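UDP-N-acetylglucosamine 4,6-dehydratase (Vibrio fischeri, PDB 3PVZ) binds NAD and probably acts as a lyase that removes water from UDP-N-acetylglucosamine. Local coordinates at residues Y160-T165 against I195-F200; V172-A177 against E374-F379; H212-R217 against D272-Y277. One frame throughout, in Å; residues are numbered along the deposited sequence. Where two conformers were deposited one is given.

Interaction 1 of 3, residues Y160-T165 against I195-F200. With NAD (nicotinamide-adenine-dinucleotide), chain E.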
loop_
_atom_site.group_PDB
_atom_site.type_symbol
_atom_site.label_atom_id
_atom_site.label_comp_id
_atom_site.label_asym_id
_atom_site.label_seq_id
_atom_site.Cartn_x
_atom_site.Cartn_y
_atom_site.Cartn_z
ATOM N N TYR A 160 19.899 -2.396 13.756
ATOM C CA TYR A 160 18.967 -2.391 12.655
ATOM C C TYR A 160 18.394 -3.808 12.541
ATOM O O TYR A 160 19.086 -4.769 12.715
ATOM C CB TYR A 160 19.710 -1.991 11.357
ATOM C CG TYR A 160 18.831 -1.764 10.148
ATOM C CD1 TYR A 160 18.408 -2.821 9.363
ATOM C CD2 TYR A 160 18.428 -0.483 9.770
ATOM C CE1 TYR A 160 17.613 -2.609 8.240
ATOM C CE2 TYR A 160 17.635 -0.274 8.668
ATOM C CZ TYR A 160 17.239 -1.342 7.886
ATOM O OH TYR A 160 16.441 -1.136 6.768
ATOM N N PHE A 161 17.100 -3.897 12.322
ATOM C CA PHE A 161 16.396 -5.142 12.237
ATOM C C PHE A 161 15.632 -5.135 10.939
ATOM O O PHE A 161 14.964 -4.138 10.578
ATOM C CB PHE A 161 15.407 -5.313 13.406
ATOM C CG PHE A 161 14.427 -6.404 13.172
ATOM C CD1 PHE A 161 14.778 -7.746 13.405
ATOM C CD2 PHE A 161 13.200 -6.140 12.593
ATOM C CE1 PHE A 161 13.924 -8.768 13.097
ATOM C CE2 PHE A 161 12.320 -7.175 12.317
ATOM C CZ PHE A 161 12.697 -8.498 12.572
ATOM N N CYS A 162 15.674 -6.276 10.256
ATOM C CA CYS A 162 14.825 -6.431 9.102
ATOM C C CYS A 162 14.567 -7.914 8.849
ATOM O O CYS A 162 15.034 -8.741 9.585
ATOM C CB CYS A 162 15.459 -5.756 7.885
ATOM S SG CYS A 162 17.009 -6.447 7.467
ATOM N N VAL A 163 13.835 -8.238 7.796
ATOM C CA VAL A 163 13.387 -9.606 7.566
ATOM C C VAL A 163 14.390 -10.373 6.731
ATOM O O VAL A 163 15.070 -9.789 5.896
ATOM C CB VAL A 163 12.075 -9.653 6.802
ATOM C CG1 VAL A 163 11.069 -8.724 7.444
ATOM C CG2 VAL A 163 12.324 -9.307 5.315
ATOM N N SER A 164 14.455 -11.686 6.954
ATOM C CA SER A 164 15.237 -12.565 6.106
ATOM C C SER A 164 14.382 -13.172 5.010
ATOM O O SER A 164 13.147 -13.102 5.068
ATOM C CB SER A 164 15.852 -13.688 6.931
ATOM O OG SER A 164 17.152 -13.342 7.334
ATOM N N THR A 165 15.070 -13.787 4.034
ATOM C CA THR A 165 14.459 -14.706 3.057
ATOM C C THR A 165 13.591 -15.716 3.784
ATOM O O THR A 165 13.967 -16.206 4.848
ATOM C CB THR A 165 15.535 -15.457 2.244
ATOM O OG1 THR A 165 16.461 -16.063 3.146
ATOM C CG2 THR A 165 16.311 -14.497 1.345
ATOM N N ILE A 195 23.212 -5.901 12.890
ATOM C CA ILE A 195 22.008 -6.205 12.130
ATOM C C ILE A 195 21.502 -7.589 12.520
ATOM O O ILE A 195 22.261 -8.576 12.502
ATOM C CB ILE A 195 22.290 -6.205 10.595
ATOM C CG1 ILE A 195 22.837 -4.846 10.148
ATOM C CG2 ILE A 195 21.015 -6.515 9.799
ATOM C CD1 ILE A 195 23.174 -4.740 8.660
ATOM N N SER A 196 20.233 -7.700 12.871
ATOM C CA SER A 196 19.650 -9.019 13.083
ATOM C C SER A 196 18.344 -9.129 12.311
ATOM O O SER A 196 17.732 -8.103 12.026
ATOM C CB SER A 196 19.450 -9.302 14.579
ATOM O OG SER A 196 18.315 -8.654 15.141
ATOM N N THR A 197 17.911 -10.355 11.987
ATOM C CA THR A 197 16.679 -10.531 11.221
ATOM C C THR A 197 15.748 -11.571 11.851
ATOM O O THR A 197 16.006 -12.083 12.936
ATOM C CB THR A 197 16.972 -10.930 9.755
ATOM O OG1 THR A 197 17.518 -12.238 9.732
ATOM C CG2 THR A 197 17.984 -9.998 9.065
ATOM N N ALA A 198 14.618 -11.804 11.189
ATOM C CA ALA A 198 13.738 -12.891 11.485
ATOM C C ALA A 198 13.316 -13.616 10.219
ATOM O O ALA A 198 13.248 -13.040 9.159
ATOM C CB ALA A 198 12.569 -12.414 12.211
ATOM N N ARG A 199 13.019 -14.895 10.356
ATOM C CA ARG A 199 12.424 -15.673 9.280
ATOM C C ARG A 199 11.078 -16.196 9.775
ATOM O O ARG A 199 10.994 -16.834 10.846
ATOM C CB ARG A 199 13.362 -16.786 8.932
ATOM C CG ARG A 199 12.809 -17.741 7.887
ATOM C CD ARG A 199 13.930 -18.686 7.449
ATOM N NE ARG A 199 14.903 -18.007 6.560
ATOM C CZ ARG A 199 16.218 -18.224 6.565
ATOM N NH1 ARG A 199 17.001 -17.568 5.720
ATOM N NH2 ARG A 199 16.752 -19.093 7.407
ATOM N N PHE A 200 10.028 -15.895 9.027
ATOM C CA PHE A 200 8.656 -16.168 9.475
ATOM C C PHE A 200 7.978 -17.318 8.717
ATOM O O PHE A 200 8.287 -17.562 7.567
ATOM C CB PHE A 200 7.755 -14.944 9.284
ATOM C CG PHE A 200 8.231 -13.684 9.966
ATOM C CD1 PHE A 200 7.828 -13.365 11.239
ATOM C CD2 PHE A 200 9.002 -12.770 9.278
ATOM C CE1 PHE A 200 8.204 -12.159 11.825
ATOM C CE2 PHE A 200 9.402 -11.595 9.884
ATOM C CZ PHE A 200 9.016 -11.309 11.168
HETATM P PA NAD E . 2.830 -5.978 4.120
HETATM O O1A NAD E . 2.459 -5.835 2.680
HETATM O O2A NAD E . 1.595 -6.069 4.964
HETATM O O5B NAD E . 3.434 -4.628 4.703
HETATM C C5B NAD E . 4.555 -4.075 3.979
HETATM C C4B NAD E . 4.504 -2.591 4.359
HETATM O O4B NAD E . 5.555 -1.850 3.773
HETATM C C3B NAD E . 3.160 -1.960 3.875
HETATM O O3B NAD E . 2.488 -1.307 4.932
HETATM C C2B NAD E . 3.628 -0.977 2.775
HETATM O O2B NAD E . 2.749 0.118 2.550
HETATM C C1B NAD E . 5.009 -0.620 3.372
HETATM N N9A NAD E . 5.885 -0.059 2.354
HETATM C C8A NAD E . 6.214 -0.605 1.175
HETATM N N7A NAD E . 6.967 0.189 0.487
HETATM C C5A NAD E . 7.226 1.275 1.278
HETATM C C6A NAD E . 7.947 2.453 1.111
HETATM N N6A NAD E . 8.658 2.596 -0.055
HETATM N N1A NAD E . 7.972 3.365 2.078
HETATM C C2A NAD E . 7.284 3.184 3.200
HETATM N N3A NAD E . 6.571 2.101 3.384
HETATM C C4A NAD E . 6.523 1.144 2.467
HETATM O O3 NAD E . 3.840 -7.221 4.278
HETATM P PN NAD E . 3.933 -7.991 5.710
HETATM O O1N NAD E . 3.034 -9.217 5.697
HETATM O O2N NAD E . 3.789 -7.219 6.957
HETATM O O5D NAD E . 5.426 -8.673 5.526
HETATM C C5D NAD E . 6.461 -7.742 5.804
HETATM C C4D NAD E . 7.817 -8.419 5.569
HETATM O O4D NAD E . 7.811 -9.769 6.131
HETATM C C3D NAD E . 8.060 -8.599 4.054
HETATM O O3D NAD E . 9.463 -8.610 3.707
HETATM C C2D NAD E . 7.552 -10.036 3.797
HETATM O O2D NAD E . 8.149 -10.632 2.636
HETATM C C1D NAD E . 8.013 -10.744 5.070
HETATM N N1N NAD E . 7.276 -11.994 5.316
HETATM C C2N NAD E . 5.951 -11.929 5.493
HETATM C C3N NAD E . 5.213 -13.067 5.743
HETATM C C7N NAD E . 3.751 -13.019 5.912
HETATM O O7N NAD E . 3.181 -14.098 6.050
HETATM N N7N NAD E . 3.049 -11.876 5.884
HETATM C C4N NAD E . 5.873 -14.318 5.814
HETATM C C5N NAD E . 7.247 -14.341 5.642
HETATM C C6N NAD E . 7.934 -13.155 5.381
#
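Thr-165 OG1 is gripped by two groups: Arg-199 NH1 donates to it at 3.0 Å, and a second hydrogen bond ties it to the backbone O of Lys-167. The same arginine also holds the threonine backbone, with NE to Thr-165 O at 2.7 Å and an N-H...O angle of 179°. Thr-165 O lies almost in the guanidinium plane; because NE and NH1 do the holding, each taking a different atom, the grip is side-on. The arginine chain bends at chi3 (-75°) and runs alongside Thr-165, pointing the same way; NH2 is bonded to Phe-325 O. Next to this, Ser-164 OG and Thr-197 OG1 share a hydrogen bond of 2.7 Å in which either may donate.

These groups lie at the C-terminal ends of two neighbouring parallel strands, 159-163 and 194-198, joined through helix 174-189 in a beta-alpha-beta crossover of the Rossmann-type sheet. Their register is fixed by Ser-196 N to Tyr-160 O and Cys-162 N to Ser-196 O. Beyond a weak bond from Ala-198 N to Cys-162 O, Ser-164 N reaches Ala-198 O at 2.9 Å. Ser-196 OG is bonded to Ser-247 OG of helix 237-250.

On the face carrying Phe-161 and Ala-198, the phenyl ring meets Ala-198 CB at its edge, 3.9 Å from CZ. Farther along, Val-163, in the conformer given, brings CG1 to the edge of the Phe-200 ring. Both residues line the NAD pocket, where Phe-200 CB comes 3.7 Å from nicotinamide atom C5N.

Interaction 2 of 3, residues V172-A177 against E374-F379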
loop_
_atom_site.group_PDB
_atom_site.type_symbol
_atom_site.label_atom_id
_atom_site.label_comp_id
_atom_site.label_asym_id
_atom_site.label_seq_id
_atom_site.Cartn_x
_atom_site.Cartn_y
_atom_site.Cartn_z
ATOM N N VAL A 172 13.713 -19.308 -5.917
ATOM C CA VAL A 172 13.143 -19.888 -7.120
ATOM C C VAL A 172 12.423 -18.825 -7.977
ATOM O O VAL A 172 12.153 -19.052 -9.151
ATOM C CB VAL A 172 12.200 -21.086 -6.743
ATOM C CG1 VAL A 172 13.029 -22.277 -6.225
ATOM C CG2 VAL A 172 11.131 -20.678 -5.689
ATOM N N ASN A 173 12.160 -17.654 -7.398
ATOM C CA ASN A 173 11.514 -16.535 -8.098
ATOM C C ASN A 173 12.286 -15.215 -7.827
ATOM O O ASN A 173 13.219 -15.219 -7.040
ATOM C CB ASN A 173 10.055 -16.462 -7.679
ATOM C CG ASN A 173 9.886 -16.388 -6.179
ATOM O OD1 ASN A 173 10.664 -15.731 -5.487
ATOM N ND2 ASN A 173 8.855 -17.034 -5.668
HETATM N N MSE A 174 11.931 -14.116 -8.490
HETATM C CA MSE A 174 12.695 -12.849 -8.396
HETATM C C MSE A 174 12.544 -12.161 -7.029
HETATM O O MSE A 174 13.426 -11.423 -6.597
HETATM C CB MSE A 174 12.303 -11.862 -9.508
HETATM C CG MSE A 174 12.461 -12.387 -10.942
HETATM SE SE MSE A 174 14.299 -12.708 -11.297
HETATM C CE MSE A 174 14.859 -10.850 -11.636
HETATM N N MSE A 175 11.406 -12.377 -6.389
HETATM C CA MSE A 175 11.156 -11.953 -5.014
HETATM C C MSE A 175 12.242 -12.432 -4.073
HETATM O O MSE A 175 12.904 -11.646 -3.389
HETATM C CB MSE A 175 9.839 -12.560 -4.528
HETATM C CG MSE A 175 8.782 -11.612 -4.313
HETATM SE SE MSE A 175 9.317 -10.564 -2.803
HETATM C CE MSE A 175 9.248 -12.074 -1.536
ATOM N N GLY A 176 12.393 -13.753 -4.038
ATOM C CA GLY A 176 13.356 -14.394 -3.185
ATOM C C GLY A 176 14.744 -14.018 -3.597
ATOM O O GLY A 176 15.601 -13.836 -2.744
ATOM N N ALA A 177 14.992 -13.894 -4.896
ATOM C CA ALA A 177 16.303 -13.412 -5.337
ATOM C C ALA A 177 16.548 -11.974 -4.813
ATOM O O ALA A 177 17.666 -11.647 -4.377
ATOM C CB ALA A 177 16.421 -13.464 -6.817
ATOM N N GLU A 374 16.896 -8.296 -18.939
ATOM C CA GLU A 374 18.119 -7.628 -18.514
ATOM C C GLU A 374 18.327 -7.752 -16.993
ATOM O O GLU A 374 19.449 -7.972 -16.524
ATOM C CB GLU A 374 18.014 -6.156 -18.874
ATOM C CG GLU A 374 19.309 -5.460 -19.165
ATOM C CD GLU A 374 19.094 -3.999 -19.461
ATOM O OE1 GLU A 374 17.927 -3.608 -19.720
ATOM O OE2 GLU A 374 20.093 -3.242 -19.404
ATOM N N ILE A 375 17.245 -7.602 -16.229
ATOM C CA ILE A 375 17.327 -7.711 -14.767
ATOM C C ILE A 375 17.625 -9.162 -14.368
ATOM O O ILE A 375 18.533 -9.417 -13.568
ATOM C CB ILE A 375 16.037 -7.226 -14.052
ATOM C CG1 ILE A 375 15.636 -5.816 -14.513
ATOM C CG2 ILE A 375 16.237 -7.230 -12.522
ATOM C CD1 ILE A 375 14.549 -5.175 -13.681
ATOM N N VAL A 376 16.891 -10.107 -14.972
ATOM C CA VAL A 376 17.132 -11.541 -14.763
ATOM C C VAL A 376 18.584 -11.897 -15.031
ATOM O O VAL A 376 19.193 -12.630 -14.263
ATOM C CB VAL A 376 16.240 -12.437 -15.632
ATOM C CG1 VAL A 376 16.650 -13.906 -15.477
ATOM C CG2 VAL A 376 14.768 -12.260 -15.258
ATOM N N GLN A 377 19.153 -11.357 -16.097
ATOM C CA GLN A 377 20.552 -11.639 -16.412
ATOM C C GLN A 377 21.502 -11.105 -15.350
ATOM O O GLN A 377 22.472 -11.754 -14.987
ATOM C CB GLN A 377 20.921 -11.072 -17.774
ATOM C CG GLN A 377 20.325 -11.861 -18.919
ATOM C CD GLN A 377 20.761 -13.330 -18.916
ATOM O OE1 GLN A 377 21.957 -13.642 -18.861
ATOM N NE2 GLN A 377 19.783 -14.234 -18.955
ATOM N N LEU A 378 21.230 -9.911 -14.857
ATOM C CA LEU A 378 21.991 -9.384 -13.753
ATOM C C LEU A 378 21.812 -10.272 -12.501
ATOM O O LEU A 378 22.774 -10.576 -11.817
ATOM C CB LEU A 378 21.563 -7.946 -13.486
ATOM C CG LEU A 378 22.126 -7.230 -12.278
ATOM C CD1 LEU A 378 23.627 -7.073 -12.430
ATOM C CD2 LEU A 378 21.400 -5.894 -12.196
ATOM N N PHE A 379 20.586 -10.698 -12.226
ATOM C CA PHE A 379 20.347 -11.605 -11.105
ATOM C C PHE A 379 21.116 -12.925 -11.255
ATOM O O PHE A 379 21.536 -13.491 -10.263
ATOM C CB PHE A 379 18.850 -11.905 -10.902
ATOM C CG PHE A 379 18.097 -10.850 -10.117
ATOM C CD1 PHE A 379 18.360 -9.492 -10.267
ATOM C CD2 PHE A 379 17.086 -11.220 -9.264
ATOM C CE1 PHE A 379 17.634 -8.546 -9.562
ATOM C CE2 PHE A 379 16.364 -10.271 -8.563
ATOM C CZ PHE A 379 16.640 -8.938 -8.721
#
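Met-174, a selenomethionine, lays its terminal methyl over one face of the Phe-379 ring, a CH-pi contact. CE stands 3.5 Å from the ring centroid and 20° off the ring normal, displaced toward the rim; its closest ring atom is CD2, at 3.3 Å. The selenium takes an oblique position, 4.6 Å from the centroid and 44° off the normal, which makes the pair a Met-aromatic contact as well. Bends at chi2 and chi3 fold the Met-174 chain, bringing SE and CE to the ring.

Further apolar contacts flank this pair. Val-376 CG2 touches CE at 3.9 Å, the valine and Met-174 side chains crossing at about a right angle, and Ile-375 CG2 reaches the same methyl at 4.0 Å. Ala-177 CB, one helical turn after Met-174, presses obliquely on Phe-379 CD2 at 3.4 Å.

No hydrogen bond crosses between the two segments. Asn-173 is the N-cap of helix 174-189: its OD1 accepts from Gly-176 N at 3.0 Å, with an N-H...O angle of 168°. Met-174 N, also in this first turn, is bonded to Glu-128 OE2.

The contact places the C-terminal helix 372-382 against the start of helix 174-189. Helix 131-154 adds to the packing, with Leu-134 on Met-174 and Ile-138 on Ile-375 and Phe-379, while Phe-357 of helix 351-367 also touches Phe-379.

Interaction 3 of 3, residues H212-R217 against D272-Y277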
loop_
_atom_site.group_PDB
_atom_site.type_symbol
_atom_site.label_atom_id
_atom_site.label_comp_id
_atom_site.label_asym_id
_atom_site.label_seq_id
_atom_site.Cartn_x
_atom_site.Cartn_y
_atom_site.Cartn_z
ATOM N N HIS A 212 -6.442 -13.283 4.209
ATOM C CA HIS A 212 -6.992 -11.948 4.214
ATOM C C HIS A 212 -8.059 -11.877 3.121
ATOM O O HIS A 212 -9.094 -11.248 3.296
ATOM C CB HIS A 212 -5.890 -10.911 3.979
ATOM C CG HIS A 212 -6.403 -9.554 3.686
ATOM N ND1 HIS A 212 -6.721 -8.657 4.681
ATOM C CD2 HIS A 212 -6.686 -8.941 2.510
ATOM C CE1 HIS A 212 -7.160 -7.538 4.128
ATOM N NE2 HIS A 212 -7.150 -7.687 2.813
ATOM N N GLY A 213 -7.774 -12.516 1.997
ATOM C CA GLY A 213 -8.768 -12.694 0.953
ATOM C C GLY A 213 -10.088 -13.324 1.433
ATOM O O GLY A 213 -11.161 -12.900 0.997
ATOM N N PHE A 214 -10.022 -14.297 2.347
ATOM C CA PHE A 214 -11.271 -14.944 2.830
ATOM C C PHE A 214 -12.184 -13.909 3.440
ATOM O O PHE A 214 -13.373 -13.890 3.131
ATOM C CB PHE A 214 -11.061 -16.072 3.856
ATOM C CG PHE A 214 -10.217 -17.222 3.387
ATOM C CD1 PHE A 214 -9.962 -17.447 2.060
ATOM C CD2 PHE A 214 -9.703 -18.106 4.318
ATOM C CE1 PHE A 214 -9.182 -18.529 1.668
ATOM C CE2 PHE A 214 -8.925 -19.193 3.930
ATOM C CZ PHE A 214 -8.661 -19.393 2.603
ATOM N N ASN A 215 -11.643 -13.008 4.261
ATOM C CA ASN A 215 -12.446 -11.919 4.842
ATOM C C ASN A 215 -13.139 -11.100 3.758
ATOM O O ASN A 215 -14.315 -10.729 3.866
ATOM C CB ASN A 215 -11.581 -10.964 5.674
ATOM C CG ASN A 215 -11.044 -11.602 6.919
ATOM O OD1 ASN A 215 -11.743 -12.366 7.574
ATOM N ND2 ASN A 215 -9.788 -11.295 7.260
ATOM N N GLN A 216 -12.383 -10.777 2.715
ATOM C CA GLN A 216 -12.913 -9.910 1.678
ATOM C C GLN A 216 -14.023 -10.615 0.961
ATOM O O GLN A 216 -15.107 -10.059 0.770
ATOM C CB GLN A 216 -11.799 -9.494 0.716
ATOM C CG GLN A 216 -10.718 -8.673 1.372
ATOM C CD GLN A 216 -11.208 -7.301 1.799
ATOM O OE1 GLN A 216 -11.379 -7.047 2.985
ATOM N NE2 GLN A 216 -11.433 -6.412 0.834
ATOM N N ARG A 217 -13.772 -11.873 0.602
ATOM C CA ARG A 217 -14.787 -12.676 -0.048
ATOM C C ARG A 217 -16.054 -12.719 0.807
ATOM O O ARG A 217 -17.147 -12.502 0.296
ATOM C CB ARG A 217 -14.292 -14.102 -0.345
ATOM C CG ARG A 217 -13.033 -14.216 -1.209
ATOM C CD ARG A 217 -13.201 -13.865 -2.659
ATOM N NE ARG A 217 -13.474 -12.453 -2.928
ATOM C CZ ARG A 217 -12.629 -11.434 -2.737
ATOM N NH1 ARG A 217 -11.409 -11.594 -2.215
ATOM N NH2 ARG A 217 -13.025 -10.225 -3.070
ATOM N N ASP A 272 -8.461 -26.212 4.412
ATOM C CA ASP A 272 -8.825 -26.594 5.755
ATOM C C ASP A 272 -9.036 -25.365 6.649
ATOM O O ASP A 272 -9.987 -25.339 7.426
ATOM C CB ASP A 272 -7.831 -27.591 6.326
ATOM C CG ASP A 272 -8.146 -29.045 5.891
ATOM O OD1 ASP A 272 -9.210 -29.279 5.281
ATOM O OD2 ASP A 272 -7.339 -29.964 6.159
ATOM N N ILE A 273 -8.210 -24.335 6.498
ATOM C CA ILE A 273 -8.433 -23.088 7.252
ATOM C C ILE A 273 -9.741 -22.461 6.826
ATOM O O ILE A 273 -10.483 -22.016 7.675
ATOM C CB ILE A 273 -7.344 -22.027 7.053
ATOM C CG1 ILE A 273 -5.962 -22.517 7.502
ATOM C CG2 ILE A 273 -7.687 -20.737 7.828
ATOM C CD1 ILE A 273 -5.865 -22.936 8.932
ATOM N N ALA A 274 -10.039 -22.432 5.527
ATOM C CA ALA A 274 -11.318 -21.858 5.065
ATOM C C ALA A 274 -12.534 -22.541 5.711
ATOM O O ALA A 274 -13.412 -21.884 6.249
ATOM C CB ALA A 274 -11.438 -21.885 3.513
ATOM N N VAL A 275 -12.574 -23.857 5.675
ATOM C CA VAL A 275 -13.667 -24.580 6.310
ATOM C C VAL A 275 -13.784 -24.197 7.799
ATOM O O VAL A 275 -14.851 -23.771 8.239
ATOM C CB VAL A 275 -13.492 -26.080 6.150
ATOM C CG1 VAL A 275 -14.618 -26.805 6.809
ATOM C CG2 VAL A 275 -13.420 -26.435 4.674
ATOM N N LYS A 276 -12.681 -24.271 8.561
ATOM C CA LYS A 276 -12.722 -23.876 9.977
ATOM C C LYS A 276 -13.290 -22.484 10.163
ATOM O O LYS A 276 -14.022 -22.227 11.119
ATOM C CB LYS A 276 -11.335 -23.911 10.613
ATOM C CG LYS A 276 -10.915 -25.294 11.045
ATOM C CD LYS A 276 -9.376 -25.430 11.130
ATOM C CE LYS A 276 -8.913 -26.900 10.970
ATOM N NZ LYS A 276 -9.025 -27.715 12.223
ATOM N N TYR A 277 -12.915 -21.598 9.247
ATOM C CA TYR A 277 -13.223 -20.199 9.328
ATOM C C TYR A 277 -14.704 -19.936 9.010
ATOM O O TYR A 277 -15.358 -19.158 9.702
ATOM C CB TYR A 277 -12.284 -19.457 8.389
ATOM C CG TYR A 277 -12.556 -17.993 8.226
ATOM C CD1 TYR A 277 -12.535 -17.129 9.304
ATOM C CD2 TYR A 277 -12.809 -17.471 6.978
ATOM C CE1 TYR A 277 -12.774 -15.789 9.145
ATOM C CE2 TYR A 277 -13.049 -16.152 6.808
ATOM C CZ TYR A 277 -13.031 -15.311 7.883
ATOM O OH TYR A 277 -13.282 -13.996 7.650
#
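Phe-214 and Tyr-277 pack across a helix pair, 210-219 with 270-280, that stands beside the three-stranded parallel sheet of 224-227, 306-312 and 284-287. The short helical segments run at 43° to each other with their axes 11.2 Å apart at closest approach, so the space between them is spanned by side chains. Backbones come nearest at Phe-214 and Ala-274, whose CA atoms are 7.3 Å apart.

The bond from CA to CB of Phe-214 is directed at the partner helix, and its ring receives Ala-274 CB over one face. The methyl lies 4.1 Å from the ring centroid and 29° off the normal, a CH-pi contact, and its closest ring atom is CE2 at 3.7 Å. Ile-273 CG2 comes to the edge of the same ring, near its plane. Ile-224 and Ala-226 of strand 224-227 also pack on Phe-214, and Ile-224 touches Ala-274 too, which joins the helix pair to the sheet.

From the other helix, with CG anti to the backbone N (chi1 174°), the Tyr-277 ring extends across to Phe-214, whose CB approaches it obliquely. Farther out, the second subunit reaches helix 210-219: Glu-75 of that subunit forms a salt bridge with Arg-217. Across the helix pair itself, the phenylalanine and tyrosine side chains cross aslant, and Phe-214 CB meets Tyr-277 CE2 at 3.6 Å.

Overall arrangement
Interactions 1 and 2 share one beta-alpha-beta unit: helix 174-189, which links the two strands of interaction 1, gives its first turn to interaction 2. Their centres are 20 Å apart, yet they touch where Thr-165 CG2 packs on Gly-176 O at 4.2 Å. Their segments alternate along the chain, and the last helix, 372-382, packs back on the Rossmann-type part of the fold. Interaction 3 follows interaction 1 in sequence and falls between the two segments of interaction 2. Its centre is 28 Å from interaction 1 and 32 Å from interaction 2. Interaction 1 lines the NAD pocket, whereas interaction 3 borders the second subunit.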